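Endolysin B (Mycobacterium phage D29, PDB 3HC7) hydrolyses the ester junction between mycolic acids and the arabinogalactan-peptidoglycan of the mycobacterial cell wall, helping the phage to lyse its host. Local coordinates at residues 57-60 and 61-64; 84-87 and 88-92; 177-180 and 181-185. All coordinates share one frame; numbering follows the deposited sequence.

In the fold
Two of the contacts are turns within helices and the third is the start of one; all lie in the cutinase-like alpha/beta-hydrolase region, in series along the chain. Interaction 1 (helix 50-70) and interaction 2 (helix 83-96) are separated in sequence by strand 76-81 of the parallel sheet. Their centres are about 10 Å apart and they touch, Val57, Leu60 and Ile61 meeting Val87, Gln90 and Val91, so both belong to a helical layer against the sheet, with interaction 2 starting just after the catalytic Ser82. Interaction 3, on helix 179-189, has its centre about 30 Å from that of interaction 1 and 21 Å from that of interaction 2; it packs with helices 200-207 and 212-230, away from the annotated catalytic residues.

Interaction 1 of 3, residues 57-60 and 61-64; sequences VAEL and ILQI
The shortest polar bonds between 57-60 and 61-64 are those of the helix itself: Ile61 N gives its hydrogen to Val57 O and Gln63 N to Glu59 O, each at 3.0 Å. Leu62 and Ile64 repeat the i to i+4 pattern with Ala58 and Leu60. On the inner face, Ile61 lies alongside Val57, both side chains pointing the same way, and its CD1 meets Val57 CG1 at 3.6 Å. With CG1 of Ile61 beside its own backbone N (chi1 -72°), that branch runs back along the helix over Val57 O. Ile64 CD1 likewise reaches Leu60 CD1 at 3.8 Å, the two chains slanting across each other. Phe7 and Met78 of the sheet lie against Leu60 and Ile64, while Val91 of helix 83-96 covers Leu60 and Ile61. Towards the outer side, Glu59 bends at chi2 (71°), which brings OE2 to 3.4 Å from Gln63 CG; OE1 meanwhile comes to 4.0 Å from Leu62 CD1. Val57 with Ile61 and Leu60 with Ile64 thus form two aliphatic pairs, each spanning one turn and packed towards the sheet and helix 83-96, while the Glu59 carboxylate lies on a partly exposed flank.

Interaction 2 of 3, residues 84-87 and 88-92; sequences GAIV and VGQVL
Gly84 to Leu92 form regular alpha-helix, with Val88, Gly89, Gln90 and Val91 each donating from N to the carbonyl oxygen four residues earlier; Gly89 N to Ala85 O and Gln90 N to Ile86 O are the shorter pair, both 2.8 Å. Among the side chains, Ile86 and Gln90 run side by side in the same direction, Ile86 CG2 meeting Gln90 CG at 4.1 Å. Gln90 CG is set beside its own backbone N (chi1 -76°) and rests 3.3 Å from Ile86 O. Beyond it the chain bends, and the amide is held elsewhere: NE2 hydrogen-bonds Asp146 OD2, and OE1 has a weak bond to His94 ND1. This is the helix of the beta-alpha-beta unit made with strands 76-81 and 110-116, and Gly84 ends a GxSxG sequence consistent with the nucleophile elbow of the alpha/beta-hydrolase fold; its serine, Ser82, is the active-site residue. Valines settle close to the helix backbone: Val88 CG2 lies 3.5 Å from Gly84 O, and Val91 CG2 is equally far from Val87 O. Val88 packs on Val9, Val113 and Phe115 of the parallel sheet, where Val87 also touches Val9. Ile86 turns to Trp50 and Val53 of helix 50-70, and Gln90 to Val57. Gly89 leaves the helix surface beside Ala85 O without a side chain.

Interaction 3 of 3, residues 177-180 and 181-185; sequences HEYE and VAIGR
Val181 opens the second segment in the first turn of helix 179-189, with its CB 3.4 Å from O of Glu178, the N-cap residue. That carbonyl also takes part in the helix bonding, Ala182 N donating to Glu178 O at 2.8 Å. The methyl group of Ala182, its CB, rests 3.5 Å from Tyr179 O. Ile183 carries the main side-chain contact. Its N donates to Tyr179 O at 2.9 Å, and its side chain reaches back to one face of the tyrosine ring. Set beside its own N (chi1 -71°), Ile183 CG1 runs towards the preceding turn and so comes over the Tyr179 ring, 4.3 Å from the centroid and 16° off the normal, in a CH-pi contact. Ile183 CD1 goes on to the phenol end, where it makes a tight contact of 3.2 Å with Tyr179 CZ. Leu207 touches both residues, and Arg210 makes a cation-pi contact with the ring. Gly184 continues the helix with a bond from N to Glu180 O. Arg185 then extends to the residues before the helix, bending at chi3 (-54°) so that its NH2 comes to 3.4 Å from His177 ND1, the guanidinium and imidazole planes being steeply inclined. Its firmer partners are backbone carbonyls: NH2 hydrogen-bonds Leu176 O and NH1 Ile143 O, while Glu145 offers NE a long, weak ion pair. Two kinds of chemistry therefore join the first turns to their surroundings: apolar and aromatic packing links them to helices 200-207 and 212-230, and the guanidinium's N-H bonds link them to the loops holding Leu176 and Ile143.

Interaction 1 of 3, residues 57-60 and 61-64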
ATOM      1  N   VAL A  57       1.833   9.060   4.502  1.00 38.01           N
ATOM      2  CA  VAL A  57       2.926   9.487   3.637  1.00 34.65           C
ATOM      3  C   VAL A  57       3.761  10.562   4.322  1.00 39.05           C
ATOM      4  O   VAL A  57       4.982  10.483   4.347  1.00 40.96           O
ATOM      5  CB  VAL A  57       2.419   9.994   2.260  1.00 28.78           C
ATOM      6  CG1 VAL A  57       3.495  10.848   1.542  1.00 27.28           C
ATOM      7  CG2 VAL A  57       2.014   8.821   1.385  1.00 20.89           C
ATOM      8  N   ALA A  58       3.101  11.570   4.875  1.00 41.43           N
ATOM      9  CA  ALA A  58       3.817  12.648   5.546  1.00 37.82           C
ATOM     10  C   ALA A  58       4.666  12.096   6.688  1.00 41.00           C
ATOM     11  O   ALA A  58       5.817  12.493   6.860  1.00 40.60           O
ATOM     12  CB  ALA A  58       2.854  13.700   6.048  1.00 34.05           C
ATOM     13  N   GLU A  59       4.111  11.171   7.460  1.00 34.83           N
ATOM     14  CA  GLU A  59       4.859  10.619   8.585  1.00 44.43           C
ATOM     15  C   GLU A  59       6.027   9.739   8.140  1.00 45.76           C
ATOM     16  O   GLU A  59       7.089   9.747   8.763  1.00 46.17           O
ATOM     17  CB  GLU A  59       3.951   9.844   9.532  1.00 46.86           C
ATOM     18  CG  GLU A  59       4.698   9.261  10.736  1.00 51.84           C
ATOM     19  CD  GLU A  59       5.140  10.320  11.739  1.00 60.39           C
ATOM     20  OE1 GLU A  59       4.624  11.457  11.685  1.00 60.80           O
ATOM     21  OE2 GLU A  59       6.000  10.012  12.591  1.00 66.19           O
ATOM     22  N   LEU A  60       5.838   8.983   7.064  1.00 38.82           N
ATOM     23  CA  LEU A  60       6.902   8.113   6.581  1.00 41.75           C
ATOM     24  C   LEU A  60       8.081   8.931   6.047  1.00 43.83           C
ATOM     25  O   LEU A  60       9.247   8.575   6.239  1.00 45.28           O
ATOM     26  CB  LEU A  60       6.380   7.156   5.506  1.00 34.98           C
ATOM     27  CG  LEU A  60       7.483   6.284   4.897  1.00 40.46           C
ATOM     28  CD1 LEU A  60       8.227   5.533   5.991  1.00 39.12           C
ATOM     29  CD2 LEU A  60       6.924   5.332   3.859  1.00 41.44           C
ATOM     30  N   ILE A  61       7.775  10.037   5.381  1.00 40.58           N
ATOM     31  CA  ILE A  61       8.816  10.903   4.849  1.00 38.39           C
ATOM     32  C   ILE A  61       9.598  11.521   6.007  1.00 45.84           C
ATOM     33  O   ILE A  61      10.829  11.488   6.028  1.00 43.96           O
ATOM     34  CB  ILE A  61       8.218  12.017   3.980  1.00 33.08           C
ATOM     35  CG1 ILE A  61       7.697  11.441   2.660  1.00 31.33           C
ATOM     36  CG2 ILE A  61       9.262  13.097   3.711  1.00 33.22           C
ATOM     37  CD1 ILE A  61       6.765  12.387   1.914  1.00 31.06           C
ATOM     38  N   LEU A  62       8.861  12.071   6.969  1.00 41.82           N
ATOM     39  CA  LEU A  62       9.438  12.686   8.159  1.00 48.25           C
ATOM     40  C   LEU A  62      10.410  11.737   8.862  1.00 53.98           C
ATOM     41  O   LEU A  62      11.557  12.093   9.124  1.00 58.20           O
ATOM     42  CB  LEU A  62       8.317  13.110   9.118  1.00 53.06           C
ATOM     43  CG  LEU A  62       8.617  14.064  10.282  1.00 65.41           C
ATOM     44  CD1 LEU A  62       7.382  14.292  11.140  1.00 64.24           C
ATOM     45  CD2 LEU A  62       9.745  13.549  11.145  1.00 78.13           C
ATOM     46  N   GLN A  63       9.940  10.532   9.163  1.00 49.57           N
ATOM     47  CA  GLN A  63      10.723   9.555   9.903  1.00 53.52           C
ATOM     48  C   GLN A  63      11.975   9.121   9.152  1.00 53.76           C
ATOM     49  O   GLN A  63      13.038   8.969   9.746  1.00 58.24           O
ATOM     50  CB  GLN A  63       9.864   8.334  10.239  1.00 52.88           C
ATOM     51  CG  GLN A  63       8.829   8.591  11.319  1.00 56.17           C
ATOM     52  CD  GLN A  63       9.474   8.843  12.674  1.00 64.18           C
ATOM     53  OE1 GLN A  63       8.872   9.449  13.563  1.00 60.07           O
ATOM     54  NE2 GLN A  63      10.709   8.378  12.832  1.00 56.14           N
ATOM     55  N   ILE A  64      11.844   8.916   7.845  1.00 47.80           N
ATOM     56  CA  ILE A  64      12.979   8.515   7.025  1.00 54.74           C
ATOM     57  C   ILE A  64      14.105   9.543   7.113  1.00 53.00           C
ATOM     58  O   ILE A  64      15.266   9.191   7.316  1.00 55.25           O
ATOM     59  CB  ILE A  64      12.577   8.321   5.553  1.00 47.99           C
ATOM     60  CG1 ILE A  64      11.829   6.994   5.390  1.00 46.11           C
ATOM     61  CG2 ILE A  64      13.814   8.344   4.669  1.00 45.53           C
ATOM     62  CD1 ILE A  64      11.206   6.791   4.008  1.00 47.11           C
TER

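Interaction 2 of 3, residues 84-87 and 88-92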
ATOM      1  N   GLY A  84      -1.291   0.579   3.580  1.00 38.02           N
ATOM      2  CA  GLY A  84       0.106   0.781   3.919  1.00 43.79           C
ATOM      3  C   GLY A  84       1.016   0.667   2.712  1.00 40.55           C
ATOM      4  O   GLY A  84       2.050   1.332   2.646  1.00 38.34           O
ATOM      5  N   ALA A  85       0.632  -0.180   1.757  1.00 36.31           N
ATOM      6  CA  ALA A  85       1.395  -0.344   0.522  1.00 36.03           C
ATOM      7  C   ALA A  85       1.279   0.907  -0.335  1.00 36.49           C
ATOM      8  O   ALA A  85       2.234   1.302  -1.002  1.00 34.65           O
ATOM      9  CB  ALA A  85       0.912  -1.555  -0.248  1.00 30.03           C
ATOM     10  N   ILE A  86       0.105   1.529  -0.332  1.00 31.59           N
ATOM     11  CA  ILE A  86      -0.049   2.806  -1.031  1.00 30.80           C
ATOM     12  C   ILE A  86       0.888   3.861  -0.430  1.00 33.42           C
ATOM     13  O   ILE A  86       1.561   4.590  -1.167  1.00 32.50           O
ATOM     14  CB  ILE A  86      -1.495   3.346  -0.981  1.00 34.51           C
ATOM     15  CG1 ILE A  86      -2.498   2.316  -1.504  1.00 23.66           C
ATOM     16  CG2 ILE A  86      -1.619   4.640  -1.798  1.00 31.68           C
ATOM     17  CD1 ILE A  86      -3.967   2.763  -1.317  1.00 23.52           C
ATOM     18  N   VAL A  87       0.927   3.946   0.902  1.00 32.43           N
ATOM     19  CA  VAL A  87       1.798   4.913   1.566  1.00 35.22           C
ATOM     20  C   VAL A  87       3.252   4.712   1.140  1.00 30.72           C
ATOM     21  O   VAL A  87       3.910   5.656   0.703  1.00 29.04           O
ATOM     22  CB  VAL A  87       1.691   4.849   3.112  1.00 39.45           C
ATOM     23  CG1 VAL A  87       2.804   5.703   3.770  1.00 30.70           C
ATOM     24  CG2 VAL A  87       0.308   5.296   3.578  1.00 31.42           C
ATOM     25  N   VAL A  88       3.752   3.485   1.267  1.00 33.83           N
ATOM     26  CA  VAL A  88       5.142   3.195   0.896  1.00 32.51           C
ATOM     27  C   VAL A  88       5.367   3.441  -0.597  1.00 33.32           C
ATOM     28  O   VAL A  88       6.410   3.960  -1.002  1.00 32.99           O
ATOM     29  CB  VAL A  88       5.550   1.745   1.248  1.00 32.97           C
ATOM     30  CG1 VAL A  88       6.944   1.421   0.696  1.00 37.26           C
ATOM     31  CG2 VAL A  88       5.520   1.520   2.761  1.00 39.28           C
ATOM     32  N   GLY A  89       4.386   3.057  -1.409  1.00 31.12           N
ATOM     33  CA  GLY A  89       4.468   3.228  -2.851  1.00 24.97           C
ATOM     34  C   GLY A  89       4.514   4.694  -3.268  1.00 25.34           C
ATOM     35  O   GLY A  89       5.256   5.062  -4.176  1.00 29.26           O
ATOM     36  N   GLN A  90       3.736   5.536  -2.596  1.00 24.21           N
ATOM     37  CA  GLN A  90       3.733   6.959  -2.905  1.00 29.19           C
ATOM     38  C   GLN A  90       5.063   7.585  -2.561  1.00 30.85           C
ATOM     39  O   GLN A  90       5.592   8.395  -3.326  1.00 30.44           O
ATOM     40  CB  GLN A  90       2.616   7.673  -2.156  1.00 32.01           C
ATOM     41  CG  GLN A  90       1.257   7.435  -2.763  1.00 29.28           C
ATOM     42  CD  GLN A  90       1.069   8.186  -4.058  1.00 28.83           C
ATOM     43  OE1 GLN A  90       1.284   9.392  -4.118  1.00 26.26           O
ATOM     44  NE2 GLN A  90       0.647   7.479  -5.101  1.00 25.96           N
ATOM     45  N   VAL A  91       5.600   7.212  -1.400  1.00 28.31           N
ATOM     46  CA  VAL A  91       6.873   7.744  -0.949  1.00 36.80           C
ATOM     47  C   VAL A  91       7.968   7.341  -1.922  1.00 30.78           C
ATOM     48  O   VAL A  91       8.757   8.174  -2.340  1.00 30.53           O
ATOM     49  CB  VAL A  91       7.208   7.306   0.498  1.00 33.76           C
ATOM     50  CG1 VAL A  91       8.673   7.548   0.809  1.00 29.92           C
ATOM     51  CG2 VAL A  91       6.337   8.059   1.481  1.00 27.38           C
ATOM     52  N   LEU A  92       7.992   6.067  -2.305  1.00 28.86           N
ATOM     53  CA  LEU A  92       8.982   5.573  -3.254  1.00 27.74           C
ATOM     54  C   LEU A  92       8.876   6.293  -4.591  1.00 32.48           C
ATOM     55  O   LEU A  92       9.832   6.922  -5.044  1.00 35.01           O
ATOM     56  CB  LEU A  92       8.817   4.067  -3.468  1.00 34.62           C
ATOM     57  CG  LEU A  92       9.751   3.355  -4.458  1.00 36.52           C
ATOM     58  CD1 LEU A  92      11.226   3.673  -4.210  1.00 33.67           C
ATOM     59  CD2 LEU A  92       9.536   1.857  -4.381  1.00 34.70           C
TER

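Interaction 3 of 3, residues 177-180 and 181-185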
ATOM      1  N   HIS A 177     -11.028   0.048 -16.713  1.00 39.49           N
ATOM      2  CA  HIS A 177     -11.985   1.147 -16.773  1.00 46.26           C
ATOM      3  C   HIS A 177     -13.415   0.656 -16.811  1.00 37.55           C
ATOM      4  O   HIS A 177     -14.328   1.378 -17.194  1.00 47.74           O
ATOM      5  CB  HIS A 177     -11.672   2.077 -17.940  1.00 55.59           C
ATOM      6  CG  HIS A 177     -10.336   2.737 -17.820  1.00 68.53           C
ATOM      7  ND1 HIS A 177     -10.071   3.712 -16.882  1.00 69.57           N
ATOM      8  CD2 HIS A 177      -9.181   2.542 -18.498  1.00 73.10           C
ATOM      9  CE1 HIS A 177      -8.815   4.100 -16.997  1.00 73.26           C
ATOM     10  NE2 HIS A 177      -8.251   3.406 -17.971  1.00 77.25           N
ATOM     11  N   GLU A 178     -13.598  -0.590 -16.400  1.00 36.41           N
ATOM     12  CA  GLU A 178     -14.928  -1.106 -16.125  1.00 31.50           C
ATOM     13  C   GLU A 178     -15.545  -0.286 -14.984  1.00 32.03           C
ATOM     14  O   GLU A 178     -14.847   0.157 -14.067  1.00 31.15           O
ATOM     15  CB  GLU A 178     -14.823  -2.593 -15.778  1.00 39.30           C
ATOM     16  CG  GLU A 178     -15.971  -3.179 -14.979  1.00 60.20           C
ATOM     17  CD  GLU A 178     -15.710  -4.630 -14.598  1.00 72.51           C
ATOM     18  OE1 GLU A 178     -14.782  -5.240 -15.173  1.00 77.41           O
ATOM     19  OE2 GLU A 178     -16.423  -5.163 -13.727  1.00 73.36           O
ATOM     20  N   TYR A 179     -16.856  -0.095 -15.053  1.00 33.45           N
ATOM     21  CA  TYR A 179     -17.608   0.732 -14.114  1.00 26.16           C
ATOM     22  C   TYR A 179     -17.334   0.432 -12.632  1.00 29.50           C
ATOM     23  O   TYR A 179     -16.996   1.333 -11.860  1.00 26.50           O
ATOM     24  CB  TYR A 179     -19.101   0.559 -14.399  1.00 30.04           C
ATOM     25  CG  TYR A 179     -20.016   1.381 -13.521  1.00 37.83           C
ATOM     26  CD1 TYR A 179     -20.119   2.757 -13.683  1.00 38.96           C
ATOM     27  CD2 TYR A 179     -20.796   0.775 -12.545  1.00 30.15           C
ATOM     28  CE1 TYR A 179     -20.964   3.507 -12.885  1.00 37.29           C
ATOM     29  CE2 TYR A 179     -21.638   1.508 -11.750  1.00 33.67           C
ATOM     30  CZ  TYR A 179     -21.727   2.867 -11.923  1.00 34.95           C
ATOM     31  OH  TYR A 179     -22.590   3.574 -11.133  1.00 31.83           O
ATOM     32  N   GLU A 180     -17.511  -0.827 -12.241  1.00 27.93           N
ATOM     33  CA  GLU A 180     -17.278  -1.256 -10.867  1.00 36.93           C
ATOM     34  C   GLU A 180     -15.854  -0.937 -10.433  1.00 34.44           C
ATOM     35  O   GLU A 180     -15.613  -0.487  -9.309  1.00 35.97           O
ATOM     36  CB  GLU A 180     -17.546  -2.763 -10.722  1.00 31.78           C
ATOM     37  CG  GLU A 180     -19.007  -3.138 -10.766  1.00 33.99           C
ATOM     38  CD  GLU A 180     -19.537  -3.270 -12.184  1.00 41.45           C
ATOM     39  OE1 GLU A 180     -18.755  -3.040 -13.135  1.00 36.90           O
ATOM     40  OE2 GLU A 180     -20.732  -3.603 -12.340  1.00 38.09           O
ATOM     41  N   VAL A 181     -14.908  -1.162 -11.336  1.00 31.13           N
ATOM     42  CA  VAL A 181     -13.516  -0.861 -11.048  1.00 29.33           C
ATOM     43  C   VAL A 181     -13.314   0.647 -10.868  1.00 32.93           C
ATOM     44  O   VAL A 181     -12.623   1.084  -9.949  1.00 32.05           O
ATOM     45  CB  VAL A 181     -12.577  -1.420 -12.147  1.00 34.32           C
ATOM     46  CG1 VAL A 181     -11.186  -0.845 -12.013  1.00 28.64           C
ATOM     47  CG2 VAL A 181     -12.531  -2.942 -12.077  1.00 36.44           C
ATOM     48  N   ALA A 182     -13.930   1.445 -11.736  1.00 27.61           N
ATOM     49  CA  ALA A 182     -13.794   2.897 -11.645  1.00 25.27           C
ATOM     50  C   ALA A 182     -14.342   3.420 -10.317  1.00 23.02           C
ATOM     51  O   ALA A 182     -13.778   4.333  -9.704  1.00 28.23           O
ATOM     52  CB  ALA A 182     -14.503   3.573 -12.822  1.00 24.21           C
ATOM     53  N   ILE A 183     -15.455   2.848  -9.872  1.00 22.34           N
ATOM     54  CA  ILE A 183     -16.083   3.338  -8.652  1.00 27.05           C
ATOM     55  C   ILE A 183     -15.248   2.936  -7.440  1.00 22.72           C
ATOM     56  O   ILE A 183     -15.087   3.702  -6.488  1.00 25.08           O
ATOM     57  CB  ILE A 183     -17.547   2.883  -8.557  1.00 27.28           C
ATOM     58  CG1 ILE A 183     -18.369   3.647  -9.602  1.00 31.88           C
ATOM     59  CG2 ILE A 183     -18.080   3.129  -7.163  1.00 23.78           C
ATOM     60  CD1 ILE A 183     -19.839   3.545  -9.412  1.00 41.72           C
ATOM     61  N   GLY A 184     -14.668   1.744  -7.505  1.00 27.47           N
ATOM     62  CA  GLY A 184     -13.648   1.359  -6.542  1.00 30.17           C
ATOM     63  C   GLY A 184     -12.502   2.356  -6.444  1.00 29.77           C
ATOM     64  O   GLY A 184     -12.082   2.731  -5.338  1.00 27.07           O
ATOM     65  N   ARG A 185     -11.975   2.793  -7.586  1.00 29.94           N
ATOM     66  CA  ARG A 185     -10.901   3.795  -7.554  1.00 31.59           C
ATOM     67  C   ARG A 185     -11.427   5.085  -6.954  1.00 30.79           C
ATOM     68  O   ARG A 185     -10.744   5.743  -6.186  1.00 23.19           O
ATOM     69  CB  ARG A 185     -10.337   4.080  -8.949  1.00 38.09           C
ATOM     70  CG  ARG A 185      -9.059   3.348  -9.261  1.00 42.68           C
ATOM     71  CD  ARG A 185      -8.367   3.919 -10.489  1.00 34.44           C
ATOM     72  NE  ARG A 185      -9.249   3.963 -11.639  1.00 37.65           N
ATOM     73  CZ  ARG A 185      -9.356   2.987 -12.530  1.00 32.51           C
ATOM     74  NH1 ARG A 185      -8.639   1.882 -12.402  1.00 34.25           N
ATOM     75  NH2 ARG A 185     -10.182   3.120 -13.551  1.00 44.99           N
TER